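Local structure of water stress and hypersensitive response domain-containing protein (Archaeoglobus fulgidus DSM 4304, 3BUT) at residues L75-S78 and F79-E82; E82-V85 and T86-N90. The protein is of unknown function but has the beta-rich fold of the LEA_2 (water stress and hypersensitive response) family and may bind lipid. The protein carries 4 engineered substitutions. All coordinates share one frame; numbering follows the deposited sequence. Where two conformers were deposited one is given.

Contact 1. Residues L75-S78 and F79-E82. Engineered in segment 79-82: L80 (natural residue Ile).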
ATOM      1  N   LEU A  75      -6.162  -7.481   9.001  1.00 28.86           N
ATOM      2  CA  LEU A  75      -6.214  -6.039   8.814  1.00 28.75           C
ATOM      3  C   LEU A  75      -7.420  -5.650   7.975  1.00 26.57           C
ATOM      4  O   LEU A  75      -7.531  -6.043   6.812  1.00 35.26           O
ATOM      5  CB  LEU A  75      -4.941  -5.523   8.136  1.00 29.10           C
ATOM      6  CG  LEU A  75      -3.581  -5.711   8.800  1.00 19.47           C
ATOM      7  CD1 LEU A  75      -2.917  -6.968   8.300  1.00 34.39           C
ATOM      8  CD2 LEU A  75      -2.721  -4.520   8.467  1.00 37.19           C
ATOM      9  N   ASN A  76      -8.322  -4.885   8.582  1.00 35.78           N
ATOM     10  CA  ASN A  76      -9.406  -4.224   7.867  1.00 42.45           C
ATOM     11  C   ASN A  76      -8.801  -3.104   7.019  1.00 44.13           C
ATOM     12  O   ASN A  76      -8.104  -2.227   7.544  1.00 45.65           O
ATOM     13  CB  ASN A  76     -10.435  -3.683   8.871  1.00 51.44           C
ATOM     14  CG  ASN A  76     -11.531  -2.845   8.217  1.00 60.52           C
ATOM     15  OD1 ASN A  76     -11.768  -1.706   8.618  1.00 55.81           O
ATOM     16  ND2 ASN A  76     -12.205  -3.408   7.216  1.00 61.36           N
ATOM     17  N   ASN A  77      -9.068  -3.138   5.717  1.00 47.76           N
ATOM     18  CA  ASN A  77      -8.442  -2.209   4.783  0.50 43.90           C
ATOM     19  C   ASN A  77      -8.907  -0.762   4.910  1.00 42.16           C
ATOM     20  O   ASN A  77      -8.202   0.164   4.509  1.00 44.44           O
ATOM     21  CB  ASN A  77      -8.623  -2.694   3.343  0.50 40.07           C
ATOM     22  CG  ASN A  77      -8.187  -4.134   3.155  0.50 32.55           C
ATOM     23  OD1 ASN A  77      -7.117  -4.536   3.612  0.50 22.02           O
ATOM     24  ND2 ASN A  77      -9.017  -4.921   2.480  0.50 36.83           N
ATOM     25  N   SER A  78     -10.097  -0.575   5.471  1.00 41.38           N
ATOM     26  CA  SER A  78     -10.642   0.770   5.700  1.00 42.78           C
ATOM     27  C   SER A  78      -9.775   1.586   6.672  1.00 44.66           C
ATOM     28  O   SER A  78      -9.611   2.798   6.507  1.00 43.81           O
ATOM     29  CB  SER A  78     -12.083   0.689   6.207  1.00 41.55           C
ATOM     30  OG  SER A  78     -12.637   1.982   6.370  1.00 43.56           O
ATOM     31  N   PHE A  79      -9.227   0.911   7.680  1.00 45.86           N
ATOM     32  CA  PHE A  79      -8.233   1.507   8.567  1.00 38.85           C
ATOM     33  C   PHE A  79      -6.856   1.588   7.899  1.00 42.60           C
ATOM     34  O   PHE A  79      -6.030   2.413   8.285  1.00 43.01           O
ATOM     35  CB  PHE A  79      -8.134   0.721   9.877  1.00 46.31           C
ATOM     36  CG  PHE A  79      -8.821   1.378  11.046  1.00 49.39           C
ATOM     37  CD1 PHE A  79      -8.360   2.593  11.553  1.00 59.49           C
ATOM     38  CD2 PHE A  79      -9.910   0.768  11.660  1.00 65.84           C
ATOM     39  CE1 PHE A  79      -8.985   3.198  12.642  1.00 61.67           C
ATOM     40  CE2 PHE A  79     -10.543   1.366  12.750  1.00 71.93           C
ATOM     41  CZ  PHE A  79     -10.079   2.583  13.242  1.00 68.35           C
ATOM     42  N   LEU A  80      -6.611   0.729   6.907  1.00 39.28           N
ATOM     43  CA  LEU A  80      -5.359   0.763   6.150  1.00 25.05           C
ATOM     44  C   LEU A  80      -5.308   1.917   5.167  1.00 20.13           C
ATOM     45  O   LEU A  80      -4.224   2.389   4.837  1.00 21.66           O
ATOM     46  CB  LEU A  80      -5.117  -0.546   5.406  1.00 25.96           C
ATOM     47  CG  LEU A  80      -4.116  -1.535   5.992  1.00 26.44           C
ATOM     48  CD1 LEU A  80      -4.341  -2.901   5.376  1.00 41.25           C
ATOM     49  CD2 LEU A  80      -2.690  -1.061   5.743  1.00 35.36           C
ATOM     50  N   ARG A  81      -6.475   2.374   4.713  1.00 23.70           N
ATOM     51  CA  ARG A  81      -6.558   3.500   3.773  1.00 22.96           C
ATOM     52  C   ARG A  81      -6.278   4.858   4.421  1.00 10.84           C
ATOM     53  O   ARG A  81      -6.031   5.846   3.718  1.00 17.75           O
ATOM     54  CB  ARG A  81      -7.917   3.543   3.070  1.00 21.58           C
ATOM     55  CG  ARG A  81      -8.142   2.457   2.026  1.00 30.66           C
ATOM     56  CD  ARG A  81      -9.514   2.586   1.354  1.00 43.50           C
ATOM     57  NE  ARG A  81     -10.636   2.502   2.296  1.00 57.02           N
ATOM     58  CZ  ARG A  81     -11.404   3.529   2.659  1.00 49.16           C
ATOM     59  NH1 ARG A  81     -11.188   4.743   2.168  1.00 46.27           N
ATOM     60  NH2 ARG A  81     -12.393   3.341   3.522  1.00 47.86           N
ATOM     61  N   GLU A  82      -6.338   4.924   5.747  1.00 20.52           N
ATOM     62  CA  GLU A  82      -5.987   6.165   6.427  1.00 27.76           C
ATOM     63  C   GLU A  82      -4.546   6.150   6.919  1.00 14.90           C
ATOM     64  O   GLU A  82      -4.041   7.157   7.404  1.00 25.28           O
ATOM     65  CB  GLU A  82      -6.990   6.537   7.527  1.00 36.23           C
ATOM     66  CG  GLU A  82      -7.219   5.495   8.602  1.00 39.98           C
ATOM     67  CD  GLU A  82      -8.181   5.974   9.674  1.00 39.23           C
ATOM     68  OE1 GLU A  82      -9.238   6.543   9.320  1.00 37.42           O
ATOM     69  OE2 GLU A  82      -7.880   5.774  10.872  1.00 37.08           O
TER
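F79 begins the second half of a short helical turn at the end of strand 66-76, and its backbone N turns back to N76 O. That bond is weak and bent, 3.3 Å long with an angle of 129° at the hydrogen. The F79 CB lies 3.8 Å from N76 O, while the ring itself leads away from the turn.

L80, an engineered leucine where the natural residue is isoleucine, comes next. Its N also makes a weak bond to N76 O, so this one carbonyl takes two long bonds. The L80 CD1 methyl meets L75 of the incoming strand. It packs 3.8 Å from L75 CD2, the two leucine side chains crossing at a slant. L75 reaches this methyl with CG anti to its own carbonyl carbon, chi1 -61°. L80 CB lies 3.3 Å from N77 O, at the start of the turn.

R81 N makes the firmer backbone bond of the turn, 2.8 Å to N77 O. This is an i to i+4 bond. The R81 side chain then doubles back over the turn: CG passes 3.4 Å from N77 O, and the bend at chi3 (-59°) brings the guanidinium over S78. There R81 NH2 makes a weak bond of 3.2 Å to S78 OG, and S78 O lies over one guanidinium face.

R81 also faces the second subunit, where its NH1 bonds weakly to D15 O of that subunit. Within the chain, L75 is paired through its backbone with T18 of strand 17-27. L75 packs on I43 of strand 34-45 and V50 of strand 48-61, L80 touches M45 of strand 34-45, and E82 touches V48 of strand 48-61 just before helix 83-89 follows.

Contact 2. Residues E82-V85 and T86-N90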
ATOM      1  N   GLU A  82      -6.338   4.924   5.747  1.00 20.52           N
ATOM      2  CA  GLU A  82      -5.987   6.165   6.427  1.00 27.76           C
ATOM      3  C   GLU A  82      -4.546   6.150   6.919  1.00 14.90           C
ATOM      4  O   GLU A  82      -4.041   7.157   7.404  1.00 25.28           O
ATOM      5  CB  GLU A  82      -6.990   6.537   7.527  1.00 36.23           C
ATOM      6  CG  GLU A  82      -7.219   5.495   8.602  1.00 39.98           C
ATOM      7  CD  GLU A  82      -8.181   5.974   9.674  1.00 39.23           C
ATOM      8  OE1 GLU A  82      -9.238   6.543   9.320  1.00 37.42           O
ATOM      9  OE2 GLU A  82      -7.880   5.774  10.872  1.00 37.08           O
ATOM     10  N   TRP A  83      -3.884   5.006   6.768  1.00 27.78           N
ATOM     11  CA  TRP A  83      -2.451   4.909   7.028  1.00 28.35           C
ATOM     12  C   TRP A  83      -1.696   5.549   5.875  1.00 24.66           C
ATOM     13  O   TRP A  83      -0.705   6.244   6.084  1.00 30.11           O
ATOM     14  CB  TRP A  83      -1.998   3.448   7.212  1.00 33.41           C
ATOM     15  CG  TRP A  83      -0.574   3.219   6.754  1.00 34.17           C
ATOM     16  CD1 TRP A  83       0.564   3.575   7.415  1.00 23.15           C
ATOM     17  CD2 TRP A  83      -0.148   2.638   5.512  1.00 33.59           C
ATOM     18  NE1 TRP A  83       1.667   3.235   6.677  1.00 17.80           N
ATOM     19  CE2 TRP A  83       1.262   2.663   5.504  1.00 26.67           C
ATOM     20  CE3 TRP A  83      -0.823   2.097   4.410  1.00 35.24           C
ATOM     21  CZ2 TRP A  83       2.013   2.166   4.439  1.00 21.07           C
ATOM     22  CZ3 TRP A  83      -0.077   1.599   3.353  1.00 32.72           C
ATOM     23  CH2 TRP A  83       1.329   1.635   3.378  1.00 31.88           C
ATOM     24  N   TRP A  84      -2.178   5.306   4.660  1.00 29.56           N
ATOM     25  CA  TRP A  84      -1.508   5.757   3.450  1.00 22.08           C
ATOM     26  C   TRP A  84      -1.143   7.241   3.465  1.00 25.36           C
ATOM     27  O   TRP A  84      -0.042   7.616   3.054  1.00 21.37           O
ATOM     28  CB  TRP A  84      -2.322   5.393   2.202  1.00 28.58           C
ATOM     29  CG  TRP A  84      -1.665   5.865   0.946  1.00 31.00           C
ATOM     30  CD1 TRP A  84      -2.113   6.839   0.110  1.00 28.33           C
ATOM     31  CD2 TRP A  84      -0.409   5.417   0.410  1.00 40.38           C
ATOM     32  NE1 TRP A  84      -1.227   7.017  -0.927  1.00 52.54           N
ATOM     33  CE2 TRP A  84      -0.173   6.157  -0.765  1.00 39.72           C
ATOM     34  CE3 TRP A  84       0.532   4.452   0.802  1.00 37.85           C
ATOM     35  CZ2 TRP A  84       0.965   5.966  -1.553  1.00 41.49           C
ATOM     36  CZ3 TRP A  84       1.662   4.266   0.021  1.00 30.80           C
ATOM     37  CH2 TRP A  84       1.868   5.020  -1.141  1.00 28.41           C
ATOM     38  N   VAL A  85      -2.059   8.068   3.970  1.00 28.97           N
ATOM     39  CA  VAL A  85      -1.823   9.496   4.189  1.00 28.34           C
ATOM     40  C   VAL A  85      -0.533   9.737   4.979  1.00 21.89           C
ATOM     41  O   VAL A  85       0.311  10.533   4.565  1.00 20.37           O
ATOM     42  CB  VAL A  85      -3.006  10.148   4.960  1.00 30.85           C
ATOM     43  CG1 VAL A  85      -2.823  11.662   5.073  1.00 33.15           C
ATOM     44  CG2 VAL A  85      -4.341   9.818   4.294  1.00 37.15           C
ATOM     45  N   THR A  86      -0.393   9.018   6.091  1.00 20.52           N
ATOM     46  CA  THR A  86       0.723   9.181   7.025  1.00 22.92           C
ATOM     47  C   THR A  86       2.040   8.684   6.447  1.00 16.92           C
ATOM     48  O   THR A  86       3.103   9.225   6.760  1.00 18.32           O
ATOM     49  CB  THR A  86       0.463   8.456   8.373  1.00 25.01           C
ATOM     50  OG1 THR A  86       0.536   7.036   8.193  1.00 19.11           O
ATOM     51  CG2 THR A  86      -0.895   8.796   8.926  1.00 14.78           C
ATOM     52  N   HIS A  87       1.956   7.646   5.616  1.00 24.20           N
ATOM     53  CA  HIS A  87       3.131   7.054   4.991  1.00 20.67           C
ATOM     54  C   HIS A  87       3.833   8.074   4.115  1.00 19.51           C
ATOM     55  O   HIS A  87       4.997   8.374   4.340  1.00 27.77           O
ATOM     56  CB  HIS A  87       2.772   5.804   4.181  1.00 14.38           C
ATOM     57  CG  HIS A  87       3.935   5.209   3.450  1.00 10.63           C
ATOM     58  ND1 HIS A  87       4.924   4.487   4.087  1.00 17.09           N
ATOM     59  CD2 HIS A  87       4.273   5.232   2.141  1.00 25.63           C
ATOM     60  CE1 HIS A  87       5.813   4.084   3.199  1.00 15.50           C
ATOM     61  NE2 HIS A  87       5.443   4.525   2.010  1.00 17.35           N
ATOM     62  N   ILE A  88       3.115   8.629   3.146  1.00 29.49           N
ATOM     63  CA  ILE A  88       3.695   9.642   2.265  1.00 24.74           C
ATOM     64  C   ILE A  88       4.013  10.945   3.000  1.00 28.68           C
ATOM     65  O   ILE A  88       5.025  11.572   2.704  1.00 30.48           O
ATOM     66  CB  ILE A  88       2.847   9.908   1.008  1.00 34.95           C
ATOM     67  CG1 ILE A  88       1.414  10.257   1.381  1.00 26.76           C
ATOM     68  CG2 ILE A  88       2.885   8.700   0.062  1.00 22.39           C
ATOM     69  CD1 ILE A  88       0.783  11.122   0.386  1.00 29.82           C
ATOM     70  N   ALA A  89       3.183  11.316   3.982  1.00 20.94           N
ATOM     71  CA  ALA A  89       3.437  12.493   4.831  1.00 27.86           C
ATOM     72  C   ALA A  89       4.777  12.431   5.567  1.00 24.15           C
ATOM     73  O   ALA A  89       5.391  13.459   5.840  1.00 25.62           O
ATOM     74  CB  ALA A  89       2.311  12.696   5.821  1.00 19.35           C
ATOM     75  N   ASN A  90       5.231  11.221   5.874  1.00 18.03           N
ATOM     76  CA  ASN A  90       6.527  11.048   6.511  1.00 23.11           C
ATOM     77  C   ASN A  90       7.674  10.758   5.544  1.00 24.84           C
ATOM     78  O   ASN A  90       8.691  10.183   5.937  1.00 23.75           O
ATOM     79  CB  ASN A  90       6.432   9.995   7.614  1.00 22.77           C
ATOM     80  CG  ASN A  90       5.722  10.517   8.835  1.00 22.42           C
ATOM     81  OD1 ASN A  90       6.230  11.394   9.534  1.00 23.96           O
ATOM     82  ND2 ASN A  90       4.529   9.998   9.091  1.00 15.88           N
TER
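Helix 83-89 carries an aromatic cluster of W83, W84 and H87. The H87 imidazole lies near both indoles. W83 and H87 run side by side in the same direction, and H87 CB sits over one face of the W83 indole, toward its rim, 3.7 Å from W83 CZ2. The two rings are oblique, with planes at 47°. On the W84 side the planes are closer to parallel, but the rings are slid apart and barely overlap. H87 CD2 comes within 3.5 Å of W84 CZ3. I88 CG2 lies over a face of the W84 six-membered ring in a CH-pi contact, 4.1 Å from the centroid.

Along the backbone, H87 N bonds to W83 O at 3.0 Å. A89 N bonds to V85 O at 3.0 Å, and both bonds are i to i+4. W83 O also takes the T86 hydroxyl: OG1 donates at 2.6 Å, in the carbonyl plane and on a lone pair. T86 OG1 stands between the backbone N and the carbonyl carbon (chi1 71°), which turns it back along the helix to that oxygen. The same hydroxyl bonds to N46 ND2. A valine here would probably leave N46 ND2 without this acceptor and W83 O without its side-chain donor.

W83 NE1 and H87 ND1 both bond to T94 OG1, and H87 NE2 bonds to T124 OG1, so the imidazole is held at both nitrogens. At the far end of the helix N90 ND2 reaches T86 O at 2.8 Å. N90 N and N90 ND2 approach this oxygen from opposite faces of the T86 carbonyl plane.

How the contacts relate
Contacts 1 and 2 follow each other along the chain and share E82, where the 75-82 turn passes into the helix of 82-90. Their centres are about 12 Å apart, and beyond the shared residue they do not touch. Together they form the helical connection between strand 66-76 of the three-stranded sheet and strand 93-105 of the four-stranded one. The centre of contact 1 lies about 16 Å from the centre of the chain and that of contact 2 about 22 Å, on the same side of it. Both meet strand 48-61. Against the second subunit, contact 1 sets N77 and R81, while contact 2 presents W84, V85 and I88.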